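Local coordinates for protein citrate synthase (Thermotoga maritima, PDB 2P2W) that probably catalyses the condensation of oxaloacetate with acetyl-CoA and water to citrate and CoA, a reaction of the tricarboxylic acid cycle, at residues 275-280 with 300-305; 167-172 with 261-266; 234-239 with 290-295; 88-93 with 313-318; 229-234 with 281-286. All coordinates share one frame; numbering follows the deposited sequence.

Overall arrangement
Four contacts pair helices or their ends; contact 3 sets the loop after helix 275-289 on helix 231-241. Contacts 1 and 5 share helix 275-289, their centres about 12 Å apart. Contacts 3 and 5 share helix 231-241 and Phe234, their centres about 9 Å apart. By analogy with relatives, these three probably belong to the small domain. Contact 2 brings helix 163-173 to helix 258-270 and touches contact 1 through Leu263 and Lys264. Along the chain, contacts 1, 3 and 5 alternate their segments, contact 2 closes before contact 1 opens, and all four lie between the two segments of contact 4. There, Phe317 packs on Ser304 of contact 1, which also holds the predicted active-site residue Asp300.

Contact 1 (275-280 with 300-305); sequences KLFRIA and DLYSSV
Phe277 has CG anti to its backbone N (chi1 178°), whereas Tyr302 has CG beside its backbone N and anti to the carbonyl carbon (chi1 -64°). These torsions bring the two rings together between helices 275-289 and 299-309. The helices are nearly antiparallel here, at 169°, and the axes of the short segments come within 10.1 Å. The rings cross obliquely, with Phe277 CE1 3.8 Å from Tyr302 CE1. Ala280 points at the other helix, and its methyl sits between Tyr302 and Leu301. Its CB is 3.9 Å from Tyr302 CE1 and 4.1 Å from Leu301 CD1. Leu301 CD2 also lies above one face of the Tyr302 ring, towards the rim. At the other end of the contact, Val305 CG1 reaches the backbone of the first helix, 3.9 Å from Phe277 N. The same methyl touches Leu276 CB. The Tyr302 hydroxyl makes its hydrogen bond with Glu284, farther along helix 275-289. A leucine at Tyr302 would remove both ring and hydroxyl and would probably loosen the packing on Phe277 and Ala280 and leave Glu284 without this bond. Asp300, a predicted active-site residue, starts the second segment, and its O accepts a bond from Ser304 OG at 3.0 Å. No hydrogen bond crosses between the two segments. The contact therefore depends on the fit of apolar groups, while Glu284 satisfies the buried tyrosine hydroxyl.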
# COMPACT_ATOMS: atom_id res chain seq x y z
N LYS A 275 -12.98 25.71 22.12
CA LYS A 275 -11.69 25.86 22.78
C LYS A 275 -10.58 25.39 21.84
O LYS A 275 -9.52 26.01 21.74
CB LYS A 275 -11.67 25.03 24.08
CG LYS A 275 -10.34 24.98 24.82
CD LYS A 275 -10.06 26.24 25.63
CE LYS A 275 -9.14 27.21 24.90
NZ LYS A 275 -8.92 28.44 25.73
N LEU A 276 -10.82 24.27 21.15
CA LEU A 276 -9.85 23.73 20.21
C LEU A 276 -9.56 24.75 19.11
O LEU A 276 -8.40 25.00 18.77
CB LEU A 276 -10.37 22.43 19.60
CG LEU A 276 -10.49 21.25 20.57
CD1 LEU A 276 -11.16 20.06 19.89
CD2 LEU A 276 -9.09 20.86 21.07
N PHE A 277 -10.62 25.33 18.56
CA PHE A 277 -10.44 26.31 17.50
C PHE A 277 -9.64 27.52 17.99
O PHE A 277 -8.74 27.99 17.30
CB PHE A 277 -11.79 26.77 16.95
CG PHE A 277 -11.68 27.82 15.88
CD1 PHE A 277 -10.97 27.57 14.71
CD2 PHE A 277 -12.27 29.07 16.05
CE1 PHE A 277 -10.86 28.55 13.71
CE2 PHE A 277 -12.16 30.05 15.07
CZ PHE A 277 -11.45 29.79 13.90
N ARG A 278 -9.97 28.02 19.18
CA ARG A 278 -9.28 29.18 19.73
C ARG A 278 -7.78 28.91 19.82
O ARG A 278 -6.96 29.76 19.47
CB ARG A 278 -9.81 29.53 21.13
CG ARG A 278 -11.28 29.93 21.22
CD ARG A 278 -11.57 31.30 20.61
NE ARG A 278 -12.94 31.76 20.87
CZ ARG A 278 -13.35 32.38 21.98
NH1 ARG A 278 -12.49 32.64 22.96
NH2 ARG A 278 -14.62 32.73 22.12
N ILE A 279 -7.42 27.73 20.31
CA ILE A 279 -6.01 27.37 20.45
C ILE A 279 -5.33 27.26 19.08
O ILE A 279 -4.24 27.79 18.87
CB ILE A 279 -5.85 26.04 21.23
CG1 ILE A 279 -6.45 26.19 22.63
CG2 ILE A 279 -4.37 25.66 21.34
CD1 ILE A 279 -6.55 24.89 23.41
N ALA A 280 -5.98 26.57 18.15
CA ALA A 280 -5.43 26.39 16.80
C ALA A 280 -5.24 27.74 16.10
O ALA A 280 -4.26 27.96 15.38
CB ALA A 280 -6.36 25.50 15.99
N ASP A 300 -4.94 19.76 7.74
CA ASP A 300 -5.11 18.91 8.92
C ASP A 300 -5.39 19.67 10.22
O ASP A 300 -6.02 19.14 11.14
CB ASP A 300 -3.88 18.02 9.15
CG ASP A 300 -3.59 17.09 7.97
OD1 ASP A 300 -4.55 16.64 7.32
OD2 ASP A 300 -2.40 16.80 7.73
N LEU A 301 -4.90 20.90 10.31
CA LEU A 301 -5.09 21.70 11.52
C LEU A 301 -6.56 22.00 11.79
O LEU A 301 -7.05 21.82 12.90
CB LEU A 301 -4.31 23.02 11.43
CG LEU A 301 -4.36 23.92 12.68
CD1 LEU A 301 -3.65 23.23 13.84
CD2 LEU A 301 -3.69 25.26 12.38
N TYR A 302 -7.28 22.44 10.76
CA TYR A 302 -8.68 22.79 10.92
C TYR A 302 -9.69 21.71 10.57
O TYR A 302 -10.81 21.72 11.09
CB TYR A 302 -8.97 24.07 10.15
CG TYR A 302 -8.20 25.25 10.70
CD1 TYR A 302 -8.40 25.68 12.01
CD2 TYR A 302 -7.25 25.91 9.92
CE1 TYR A 302 -7.68 26.75 12.54
CE2 TYR A 302 -6.52 26.98 10.44
CZ TYR A 302 -6.74 27.39 11.75
OH TYR A 302 -6.01 28.44 12.26
N SER A 303 -9.33 20.78 9.69
CA SER A 303 -10.26 19.71 9.36
C SER A 303 -10.50 18.89 10.63
O SER A 303 -11.63 18.50 10.92
CB SER A 303 -9.69 18.80 8.26
OG SER A 303 -8.58 18.06 8.73
N SER A 304 -9.43 18.65 11.38
CA SER A 304 -9.54 17.88 12.62
C SER A 304 -10.45 18.58 13.63
O SER A 304 -11.27 17.93 14.28
CB SER A 304 -8.15 17.65 13.25
OG SER A 304 -7.56 18.86 13.68
N VAL A 305 -10.31 19.89 13.76
CA VAL A 305 -11.14 20.64 14.70
C VAL A 305 -12.61 20.58 14.26
O VAL A 305 -13.51 20.39 15.09
CB VAL A 305 -10.68 22.11 14.82
CG1 VAL A 305 -11.64 22.89 15.72
CG2 VAL A 305 -9.27 22.16 15.42

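Contact 2 (167-172 with 261-266); sequences ESAFIL and VFLKRV
Leu172 makes the tight part of this contact, and Ser168 and Ala169 make the looser part. Helices 163-173 and 258-270 run nearly antiparallel here, their segment axes 10.8 Å apart. Leu172 CD1 pushes in between two side chains. It lies 3.6 Å from Phe262 CD1, meeting that ring obliquely, and 3.7 Å from Leu263 CG, where the two leucines meet tip to tip. One turn earlier the gaps widen. Ser168 CB is 4.0 Å from Phe262 CE1, and Ala169 CB is 4.2 Å from Leu263 CD2. Ser168 is partly exposed, and its OG is hydrogen-bonded to Ala37 O of helix 33-39. On the solvent side Arg265 folds back along its own helix, with NH2 3.2 Å above one face of the Phe262 ring, near the rim. Leu263 also packs on helix 299-309. By analogy with relatives, this may be a junction of the large and small domains. No hydrogen bond joins the segments, so the contact between them is apolar packing, closest round the Leu172 CD1 methyl.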
# COMPACT_ATOMS: atom_id res chain seq x y z
N GLU A 167 -19.92 18.26 4.12
CA GLU A 167 -19.84 18.07 2.67
C GLU A 167 -18.76 18.98 2.06
O GLU A 167 -17.99 18.54 1.21
CB GLU A 167 -21.21 18.36 2.04
CG GLU A 167 -21.26 18.16 0.53
CD GLU A 167 -22.54 17.49 0.07
OE1 GLU A 167 -23.62 17.86 0.59
OE2 GLU A 167 -22.48 16.61 -0.81
N SER A 168 -18.71 20.24 2.49
CA SER A 168 -17.69 21.15 1.98
C SER A 168 -16.31 20.60 2.32
O SER A 168 -15.40 20.64 1.50
CB SER A 168 -17.84 22.55 2.61
OG SER A 168 -19.00 23.21 2.14
N ALA A 169 -16.17 20.06 3.53
CA ALA A 169 -14.90 19.49 3.96
C ALA A 169 -14.48 18.32 3.07
O ALA A 169 -13.31 18.23 2.67
CB ALA A 169 -15.00 19.03 5.41
N PHE A 170 -15.41 17.43 2.77
CA PHE A 170 -15.08 16.29 1.91
C PHE A 170 -14.59 16.77 0.55
O PHE A 170 -13.57 16.30 0.04
CB PHE A 170 -16.30 15.38 1.71
CG PHE A 170 -16.60 14.48 2.87
CD1 PHE A 170 -15.58 13.93 3.64
CD2 PHE A 170 -17.92 14.13 3.16
CE1 PHE A 170 -15.86 13.04 4.67
CE2 PHE A 170 -18.21 13.24 4.19
CZ PHE A 170 -17.18 12.69 4.94
N ILE A 171 -15.32 17.72 -0.04
CA ILE A 171 -14.95 18.26 -1.34
C ILE A 171 -13.52 18.81 -1.31
O ILE A 171 -12.74 18.56 -2.23
CB ILE A 171 -15.94 19.36 -1.77
CG1 ILE A 171 -17.34 18.75 -1.95
CG2 ILE A 171 -15.48 20.02 -3.07
CD1 ILE A 171 -18.43 19.77 -2.22
N LEU A 172 -13.18 19.55 -0.26
CA LEU A 172 -11.84 20.12 -0.14
C LEU A 172 -10.75 19.05 -0.04
O LEU A 172 -9.60 19.29 -0.42
CB LEU A 172 -11.76 21.01 1.11
CG LEU A 172 -12.53 22.32 1.11
CD1 LEU A 172 -12.46 22.96 2.50
CD2 LEU A 172 -11.95 23.25 0.06
N VAL A 261 -7.58 27.56 4.91
CA VAL A 261 -8.19 28.88 4.99
C VAL A 261 -9.72 28.75 4.94
O VAL A 261 -10.43 29.38 5.73
CB VAL A 261 -7.73 29.78 3.83
CG1 VAL A 261 -8.49 31.10 3.84
CG2 VAL A 261 -6.22 30.03 3.94
N PHE A 262 -10.21 27.94 4.01
CA PHE A 262 -11.64 27.73 3.86
C PHE A 262 -12.23 27.16 5.16
O PHE A 262 -13.20 27.69 5.70
CB PHE A 262 -11.92 26.78 2.68
CG PHE A 262 -13.38 26.65 2.33
CD1 PHE A 262 -14.27 25.99 3.18
CD2 PHE A 262 -13.87 27.21 1.15
CE1 PHE A 262 -15.62 25.88 2.85
CE2 PHE A 262 -15.22 27.11 0.82
CZ PHE A 262 -16.10 26.44 1.67
N LEU A 263 -11.63 26.08 5.67
CA LEU A 263 -12.11 25.46 6.90
C LEU A 263 -11.96 26.37 8.12
O LEU A 263 -12.75 26.27 9.05
CB LEU A 263 -11.41 24.12 7.14
CG LEU A 263 -11.74 23.03 6.11
CD1 LEU A 263 -10.98 21.76 6.46
CD2 LEU A 263 -13.24 22.77 6.10
N LYS A 264 -10.95 27.23 8.12
CA LYS A 264 -10.79 28.14 9.25
C LYS A 264 -12.00 29.07 9.28
O LYS A 264 -12.52 29.40 10.35
CB LYS A 264 -9.51 28.96 9.14
CG LYS A 264 -9.23 29.80 10.38
CD LYS A 264 -8.01 30.68 10.22
CE LYS A 264 -7.77 31.49 11.49
NZ LYS A 264 -6.62 32.42 11.32
N ARG A 265 -12.45 29.50 8.11
CA ARG A 265 -13.59 30.39 8.02
C ARG A 265 -14.85 29.66 8.47
O ARG A 265 -15.71 30.24 9.15
CB ARG A 265 -13.78 30.90 6.58
CG ARG A 265 -14.93 31.89 6.44
CD ARG A 265 -14.98 32.54 5.06
NE ARG A 265 -15.21 31.58 3.99
CZ ARG A 265 -14.26 31.07 3.21
NH1 ARG A 265 -12.99 31.42 3.38
NH2 ARG A 265 -14.58 30.20 2.26
N VAL A 266 -14.97 28.39 8.10
CA VAL A 266 -16.12 27.58 8.50
C VAL A 266 -16.23 27.56 10.02
O VAL A 266 -17.30 27.82 10.59
CB VAL A 266 -15.98 26.14 7.99
CG1 VAL A 266 -17.04 25.25 8.62
CG2 VAL A 266 -16.09 26.12 6.46

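Contact 3 (234-239 with 290-295); sequences FVQKCL and NKIKNI
A Schellman motif ends helix 275-289 at Lys291, which has positive phi (50°). The turn that follows carries Ile292 and Lys293 to the side of helix 231-241. Ile292 and Leu239 bury the most surface here. Ile292 points at the helix, with its CG2 anti to the backbone N. That methyl meets both ends of the Leu239 fork, 3.8 Å from Leu239 CD1 and 3.9 Å from Leu239 CD2. The two side chains cross obliquely. One turn earlier on the helix, Val235 CG1 stands 4.3 Å from the same Ile292 CG2, a looser approach. Val235 is buried and also packs on Leu283 and Tyr286 of helix 275-289. Gln236 borders the patch, and its NE2 is hydrogen-bonded to Tyr286 OH. Ile292 also touches Ile287, so it links the turn to the helix it has just left. No hydrogen bond joins the two segments. The contact is small and lies at the surface, about 26 Å from the centre of the chain. It joins the end of one helix to the flank of another. Lys293 also has positive phi and adds only the aliphatic part of its side chain. Its chain bends at chi3 (81°), beyond the atoms that do the touching. Lys293 CD meets Leu239 tip to tip, 3.6 Å from Leu239 CD2.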
# COMPACT_ATOMS: atom_id res chain seq x y z
N PHE A 234 5.03 26.65 23.97
CA PHE A 234 4.96 25.35 23.32
C PHE A 234 5.74 25.35 22.01
O PHE A 234 6.49 24.41 21.73
CB PHE A 234 3.51 24.98 23.03
CG PHE A 234 3.35 23.68 22.29
CD1 PHE A 234 3.50 22.47 22.96
CD2 PHE A 234 3.07 23.68 20.93
CE1 PHE A 234 3.37 21.26 22.27
CE2 PHE A 234 2.94 22.48 20.23
CZ PHE A 234 3.09 21.27 20.91
N VAL A 235 5.56 26.40 21.21
CA VAL A 235 6.25 26.50 19.93
C VAL A 235 7.77 26.55 20.12
O VAL A 235 8.51 25.84 19.44
CB VAL A 235 5.78 27.74 19.13
CG1 VAL A 235 6.63 27.92 17.88
CG2 VAL A 235 4.31 27.58 18.75
N GLN A 236 8.22 27.39 21.05
CA GLN A 236 9.66 27.51 21.31
C GLN A 236 10.24 26.17 21.75
O GLN A 236 11.34 25.80 21.35
CB GLN A 236 9.92 28.57 22.37
CG GLN A 236 9.75 29.99 21.86
CD GLN A 236 10.57 30.25 20.60
OE1 GLN A 236 11.76 29.93 20.54
NE2 GLN A 236 9.94 30.85 19.59
N LYS A 237 9.48 25.44 22.56
CA LYS A 237 9.89 24.13 23.05
C LYS A 237 10.04 23.17 21.87
O LYS A 237 10.99 22.39 21.81
CB LYS A 237 8.84 23.58 24.03
CG LYS A 237 9.01 22.10 24.36
CD LYS A 237 7.75 21.54 25.00
CE LYS A 237 8.06 20.42 25.98
NZ LYS A 237 6.88 19.52 26.18
N CYS A 238 9.08 23.23 20.95
CA CYS A 238 9.11 22.37 19.77
C CYS A 238 10.34 22.64 18.91
O CYS A 238 10.96 21.71 18.39
CB CYS A 238 7.84 22.57 18.94
SG CYS A 238 6.40 21.68 19.58
N LEU A 239 10.70 23.91 18.76
CA LEU A 239 11.86 24.27 17.97
C LEU A 239 13.14 23.71 18.59
O LEU A 239 14.00 23.18 17.88
CB LEU A 239 11.96 25.79 17.84
CG LEU A 239 10.78 26.45 17.12
CD1 LEU A 239 10.98 27.96 17.05
CD2 LEU A 239 10.64 25.86 15.72
N ASN A 290 5.37 35.48 13.55
CA ASN A 290 6.79 35.43 13.87
C ASN A 290 7.59 34.74 12.77
O ASN A 290 8.80 34.54 12.90
CB ASN A 290 7.00 34.71 15.20
CG ASN A 290 6.58 35.55 16.40
OD1 ASN A 290 7.27 36.50 16.78
ND2 ASN A 290 5.43 35.21 16.98
N LYS A 291 6.92 34.38 11.68
CA LYS A 291 7.55 33.72 10.54
C LYS A 291 8.38 32.52 10.96
O LYS A 291 9.45 32.26 10.40
CB LYS A 291 8.43 34.71 9.77
CG LYS A 291 7.66 35.83 9.09
CD LYS A 291 8.55 36.67 8.20
CE LYS A 291 7.75 37.73 7.47
NZ LYS A 291 7.04 38.61 8.44
N ILE A 292 7.89 31.77 11.94
CA ILE A 292 8.58 30.60 12.44
C ILE A 292 8.74 29.54 11.35
O ILE A 292 7.75 28.97 10.88
CB ILE A 292 7.83 29.98 13.64
CG1 ILE A 292 7.64 31.03 14.73
CG2 ILE A 292 8.61 28.78 14.18
CD1 ILE A 292 8.93 31.55 15.33
N LYS A 293 9.98 29.28 10.95
CA LYS A 293 10.31 28.29 9.93
C LYS A 293 9.59 28.51 8.61
O LYS A 293 9.59 27.63 7.75
CB LYS A 293 10.00 26.88 10.46
CG LYS A 293 10.84 26.49 11.67
CD LYS A 293 10.47 25.10 12.19
CE LYS A 293 11.14 24.00 11.38
NZ LYS A 293 10.47 22.68 11.60
N ASN A 294 9.00 29.68 8.44
CA ASN A 294 8.27 30.01 7.22
C ASN A 294 7.22 28.94 6.91
O ASN A 294 6.98 28.63 5.75
CB ASN A 294 9.24 30.14 6.04
CG ASN A 294 8.57 30.68 4.78
OD1 ASN A 294 8.84 30.23 3.67
ND2 ASN A 294 7.69 31.67 4.96
N ILE A 295 6.60 28.38 7.94
CA ILE A 295 5.56 27.37 7.73
C ILE A 295 4.18 27.93 8.02
O ILE A 295 4.03 28.88 8.79
CB ILE A 295 5.78 26.10 8.60
CG1 ILE A 295 5.72 26.46 10.09
CG2 ILE A 295 7.11 25.45 8.23
CD1 ILE A 295 5.89 25.27 11.02

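Contact 4 (88-93 with 313-318); sequences LHYIDV and PRNMFT
One backbone oxygen, Asn315 O, touches two aromatic rings in different ways. It sits 3.7 Å above the centre of the His89 ring, and it lies in the plane of the Tyr90 ring, at its edge, 3.3 Å from Tyr90 CD2. Over one face of Tyr90 comes Met316 CE, a CH-pi contact at 3.7 Å from the ring centroid. The sulfur follows behind, making this a Met-aromatic contact. The Asn315 amide crosses the Tyr90 ring steeply. A water joins the segments, donating to Leu88 O (2.7 Å) and accepting from Asn315 ND2 (3.0 Å). Ile91 CD1 and Thr318 CG2 meet at 3.5 Å, their side chains crossing at about a right angle. His89 ND1 accepts from Ile91 N at 3.0 Å with an angle of 156°, while NE2 is hydrogen-bonded to Glu216. This would suit a neutral ring with its proton on NE2. Leu88 also packs on His101 of the second subunit. The arrangement is a histidine N-cap of helix 90-98, set against the start of helix 317-337.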
# COMPACT_ATOMS: atom_id res chain seq x y z
N LEU A 88 -10.85 -1.46 16.83
CA LEU A 88 -9.97 -1.27 15.68
C LEU A 88 -9.96 0.18 15.21
O LEU A 88 -10.91 0.93 15.44
CB LEU A 88 -10.44 -2.15 14.51
CG LEU A 88 -10.49 -3.66 14.73
CD1 LEU A 88 -11.11 -4.33 13.50
CD2 LEU A 88 -9.08 -4.19 14.98
N HIS A 89 -8.86 0.58 14.57
CA HIS A 89 -8.75 1.93 14.02
C HIS A 89 -9.56 1.88 12.73
O HIS A 89 -9.51 0.89 12.00
CB HIS A 89 -7.28 2.26 13.73
CG HIS A 89 -7.05 3.68 13.28
ND1 HIS A 89 -7.32 4.11 12.00
CD2 HIS A 89 -6.56 4.76 13.95
CE1 HIS A 89 -7.01 5.39 11.89
NE2 HIS A 89 -6.54 5.80 13.06
N TYR A 90 -10.32 2.93 12.44
CA TYR A 90 -11.16 2.95 11.24
C TYR A 90 -10.44 2.74 9.91
O TYR A 90 -11.01 2.14 8.99
CB TYR A 90 -12.01 4.22 11.23
CG TYR A 90 -13.15 4.15 12.21
CD1 TYR A 90 -14.36 3.54 11.87
CD2 TYR A 90 -12.99 4.61 13.52
CE1 TYR A 90 -15.38 3.40 12.80
CE2 TYR A 90 -14.02 4.47 14.46
CZ TYR A 90 -15.21 3.86 14.09
OH TYR A 90 -16.22 3.70 15.01
N ILE A 91 -9.21 3.22 9.78
CA ILE A 91 -8.47 3.01 8.53
C ILE A 91 -8.28 1.51 8.33
O ILE A 91 -8.39 1.00 7.20
CB ILE A 91 -7.08 3.70 8.56
CG1 ILE A 91 -7.24 5.22 8.41
CG2 ILE A 91 -6.19 3.15 7.44
CD1 ILE A 91 -7.77 5.68 7.05
N ASP A 92 -7.99 0.79 9.41
CA ASP A 92 -7.79 -0.65 9.33
C ASP A 92 -9.10 -1.36 8.99
O ASP A 92 -9.10 -2.36 8.27
CB ASP A 92 -7.23 -1.20 10.64
CG ASP A 92 -5.78 -0.78 10.87
OD1 ASP A 92 -5.11 -0.43 9.88
OD2 ASP A 92 -5.32 -0.82 12.02
N VAL A 93 -10.20 -0.84 9.52
CA VAL A 93 -11.52 -1.41 9.25
C VAL A 93 -11.77 -1.35 7.74
O VAL A 93 -12.25 -2.32 7.14
CB VAL A 93 -12.62 -0.62 10.00
CG1 VAL A 93 -14.00 -1.08 9.55
CG2 VAL A 93 -12.46 -0.83 11.50
N PRO A 313 -15.64 10.53 16.12
CA PRO A 313 -14.57 9.98 16.95
C PRO A 313 -13.22 10.34 16.33
O PRO A 313 -13.06 10.29 15.11
CB PRO A 313 -14.81 8.47 16.90
CG PRO A 313 -15.99 8.12 16.05
CD PRO A 313 -16.46 9.45 15.55
N ARG A 314 -12.24 10.68 17.16
CA ARG A 314 -10.91 11.06 16.69
C ARG A 314 -10.24 9.97 15.83
O ARG A 314 -9.50 10.25 14.90
CB ARG A 314 -10.05 11.41 17.90
CG ARG A 314 -10.58 12.66 18.61
CD ARG A 314 -9.66 13.15 19.73
NE ARG A 314 -10.18 14.42 20.26
CZ ARG A 314 -9.49 15.03 21.25
NH1 ARG A 314 -8.38 14.48 21.72
NH2 ARG A 314 -9.92 16.20 21.73
N ASN A 315 -10.47 8.69 16.19
CA ASN A 315 -9.81 7.64 15.43
C ASN A 315 -10.52 7.33 14.10
O ASN A 315 -10.24 6.35 13.42
CB ASN A 315 -9.65 6.38 16.31
CG ASN A 315 -10.98 5.70 16.53
OD1 ASN A 315 -12.03 6.33 16.57
ND2 ASN A 315 -10.90 4.37 16.72
N MET A 316 -11.49 8.21 13.75
CA MET A 316 -12.13 8.13 12.44
C MET A 316 -11.74 9.30 11.52
O MET A 316 -12.07 9.34 10.34
CB MET A 316 -13.66 8.09 12.62
CG MET A 316 -14.39 7.74 11.32
SD MET A 316 -16.15 8.09 11.38
CE MET A 316 -16.66 6.69 12.39
N PHE A 317 -11.04 10.31 12.11
CA PHE A 317 -10.66 11.50 11.33
C PHE A 317 -9.92 11.14 10.02
O PHE A 317 -10.23 11.66 8.95
CB PHE A 317 -9.75 12.39 12.19
CG PHE A 317 -10.50 13.14 13.26
CD1 PHE A 317 -11.83 12.84 13.56
CD2 PHE A 317 -9.83 14.11 14.00
CE1 PHE A 317 -12.48 13.52 14.59
CE2 PHE A 317 -10.49 14.78 15.04
CZ PHE A 317 -11.81 14.48 15.33
N THR A 318 -8.93 10.25 10.08
CA THR A 318 -8.20 9.88 8.87
C THR A 318 -9.12 9.14 7.90
O THR A 318 -8.99 9.27 6.69
CB THR A 318 -6.97 9.00 9.19
OG1 THR A 318 -6.11 9.68 10.11
CG2 THR A 318 -6.18 8.71 7.92
O HOH W 1 -12.41 1.86 17.49

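Contact 5 (229-234 with 281-286); sequences DRVEEF and SKLEEY
This is helix-to-helix packing, with the start of helix 231-241 lying on helix 275-289. Val231 and Tyr286 both point at the opposite helix and slide past each other in opposite directions. Val231 CG1 lies 3.7 Å from Tyr286 CB and 3.8 Å from Leu283 CA. Its other methyl, CG2, lies 3.8 Å from Lys282 CG. Lys282 then bends at chi2, and its NZ forms a salt bridge with Glu285 OE1 (2.8 Å) on the same helix. Tyr286 extends with CG anti to the backbone N and passes one face of its ring under Glu232. Glu232 CA makes a CH-pi contact 4.0 Å from the ring centroid, 15° off the normal. A serine at Tyr286 would remove the ring and would probably lose this contact, part of the packing on Val231, and the hydroxyl's bond to Gln236. The extended Glu232 chain crosses the ring obliquely, its CG 3.4 Å from Tyr286 CE1, and reaches a water. That water donates to Glu232 OE2 and is 2.7 Å from Tyr286 OH.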
# COMPACT_ATOMS: atom_id res chain seq x y z
N ASP A 229 -2.67 31.29 25.91
CA ASP A 229 -1.59 31.89 26.70
C ASP A 229 -0.31 31.07 26.69
O ASP A 229 0.77 31.60 26.95
CB ASP A 229 -2.03 32.08 28.15
CG ASP A 229 -3.27 32.95 28.28
OD1 ASP A 229 -3.35 33.98 27.58
OD2 ASP A 229 -4.15 32.62 29.11
N ARG A 230 -0.43 29.78 26.40
CA ARG A 230 0.72 28.89 26.41
C ARG A 230 1.29 28.54 25.04
O ARG A 230 2.23 27.76 24.93
CB ARG A 230 0.34 27.60 27.16
CG ARG A 230 -0.11 27.85 28.60
CD ARG A 230 -0.89 26.66 29.16
NE ARG A 230 -0.08 25.45 29.24
CZ ARG A 230 0.74 25.15 30.24
NH1 ARG A 230 0.88 25.99 31.26
NH2 ARG A 230 1.44 24.03 30.21
N VAL A 231 0.74 29.14 23.98
CA VAL A 231 1.21 28.87 22.63
C VAL A 231 2.69 29.19 22.40
O VAL A 231 3.45 28.34 21.94
CB VAL A 231 0.35 29.62 21.58
CG1 VAL A 231 1.04 29.63 20.22
CG2 VAL A 231 -1.01 28.94 21.46
N GLU A 232 3.10 30.41 22.73
CA GLU A 232 4.49 30.80 22.54
C GLU A 232 5.48 29.81 23.15
O GLU A 232 6.42 29.37 22.49
CB GLU A 232 4.74 32.19 23.13
CG GLU A 232 6.17 32.65 22.97
CD GLU A 232 6.42 34.01 23.58
OE1 GLU A 232 5.49 34.56 24.21
OE2 GLU A 232 7.55 34.52 23.45
N GLU A 233 5.25 29.44 24.41
CA GLU A 233 6.12 28.50 25.10
C GLU A 233 6.18 27.13 24.43
O GLU A 233 7.24 26.51 24.35
CB GLU A 233 5.65 28.34 26.55
CG GLU A 233 6.55 27.45 27.39
CD GLU A 233 6.30 27.61 28.88
OE1 GLU A 233 5.64 28.61 29.27
OE2 GLU A 233 6.75 26.75 29.66
N PHE A 234 5.03 26.65 23.97
CA PHE A 234 4.96 25.35 23.32
C PHE A 234 5.74 25.35 22.01
O PHE A 234 6.49 24.41 21.73
CB PHE A 234 3.51 24.98 23.03
CG PHE A 234 3.35 23.68 22.29
CD1 PHE A 234 3.50 22.47 22.96
CD2 PHE A 234 3.07 23.68 20.93
CE1 PHE A 234 3.37 21.26 22.27
CE2 PHE A 234 2.94 22.48 20.23
CZ PHE A 234 3.09 21.27 20.91
N SER A 281 -6.20 28.64 16.29
CA SER A 281 -6.13 29.95 15.67
C SER A 281 -4.97 30.74 16.25
O SER A 281 -4.26 31.45 15.53
CB SER A 281 -7.45 30.70 15.90
OG SER A 281 -7.51 31.86 15.08
N LYS A 282 -4.77 30.63 17.56
CA LYS A 282 -3.68 31.34 18.23
C LYS A 282 -2.33 30.77 17.80
O LYS A 282 -1.35 31.50 17.65
CB LYS A 282 -3.82 31.23 19.75
CG LYS A 282 -2.84 32.10 20.53
CD LYS A 282 -3.06 33.57 20.22
CE LYS A 282 -2.29 34.45 21.20
NZ LYS A 282 -2.58 35.89 20.96
N LEU A 283 -2.30 29.46 17.59
CA LEU A 283 -1.07 28.79 17.17
C LEU A 283 -0.67 29.32 15.79
O LEU A 283 0.50 29.61 15.54
CB LEU A 283 -1.30 27.27 17.11
CG LEU A 283 -0.10 26.38 16.77
CD1 LEU A 283 1.06 26.65 17.73
CD2 LEU A 283 -0.54 24.91 16.87
N GLU A 284 -1.65 29.47 14.90
CA GLU A 284 -1.37 29.99 13.57
C GLU A 284 -0.88 31.43 13.68
O GLU A 284 0.10 31.81 13.03
CB GLU A 284 -2.63 29.97 12.70
CG GLU A 284 -2.50 30.81 11.45
CD GLU A 284 -3.74 30.81 10.60
OE1 GLU A 284 -4.63 29.96 10.83
OE2 GLU A 284 -3.84 31.66 9.69
N GLU A 285 -1.55 32.22 14.50
CA GLU A 285 -1.17 33.62 14.68
C GLU A 285 0.29 33.76 15.10
O GLU A 285 1.04 34.56 14.54
CB GLU A 285 -2.04 34.31 15.73
CG GLU A 285 -1.77 35.81 15.85
CD GLU A 285 -2.43 36.43 17.07
OE1 GLU A 285 -1.95 36.19 18.20
OE2 GLU A 285 -3.43 37.16 16.90
N TYR A 286 0.70 32.97 16.09
CA TYR A 286 2.06 33.05 16.59
C TYR A 286 3.11 32.59 15.58
O TYR A 286 4.13 33.25 15.38
CB TYR A 286 2.21 32.25 17.88
CG TYR A 286 3.61 32.28 18.43
CD1 TYR A 286 4.02 33.29 19.30
CD2 TYR A 286 4.56 31.33 18.03
CE1 TYR A 286 5.33 33.37 19.75
CE2 TYR A 286 5.88 31.40 18.48
CZ TYR A 286 6.25 32.42 19.34
OH TYR A 286 7.55 32.50 19.78
O HOH W 2 8.39 34.86 20.67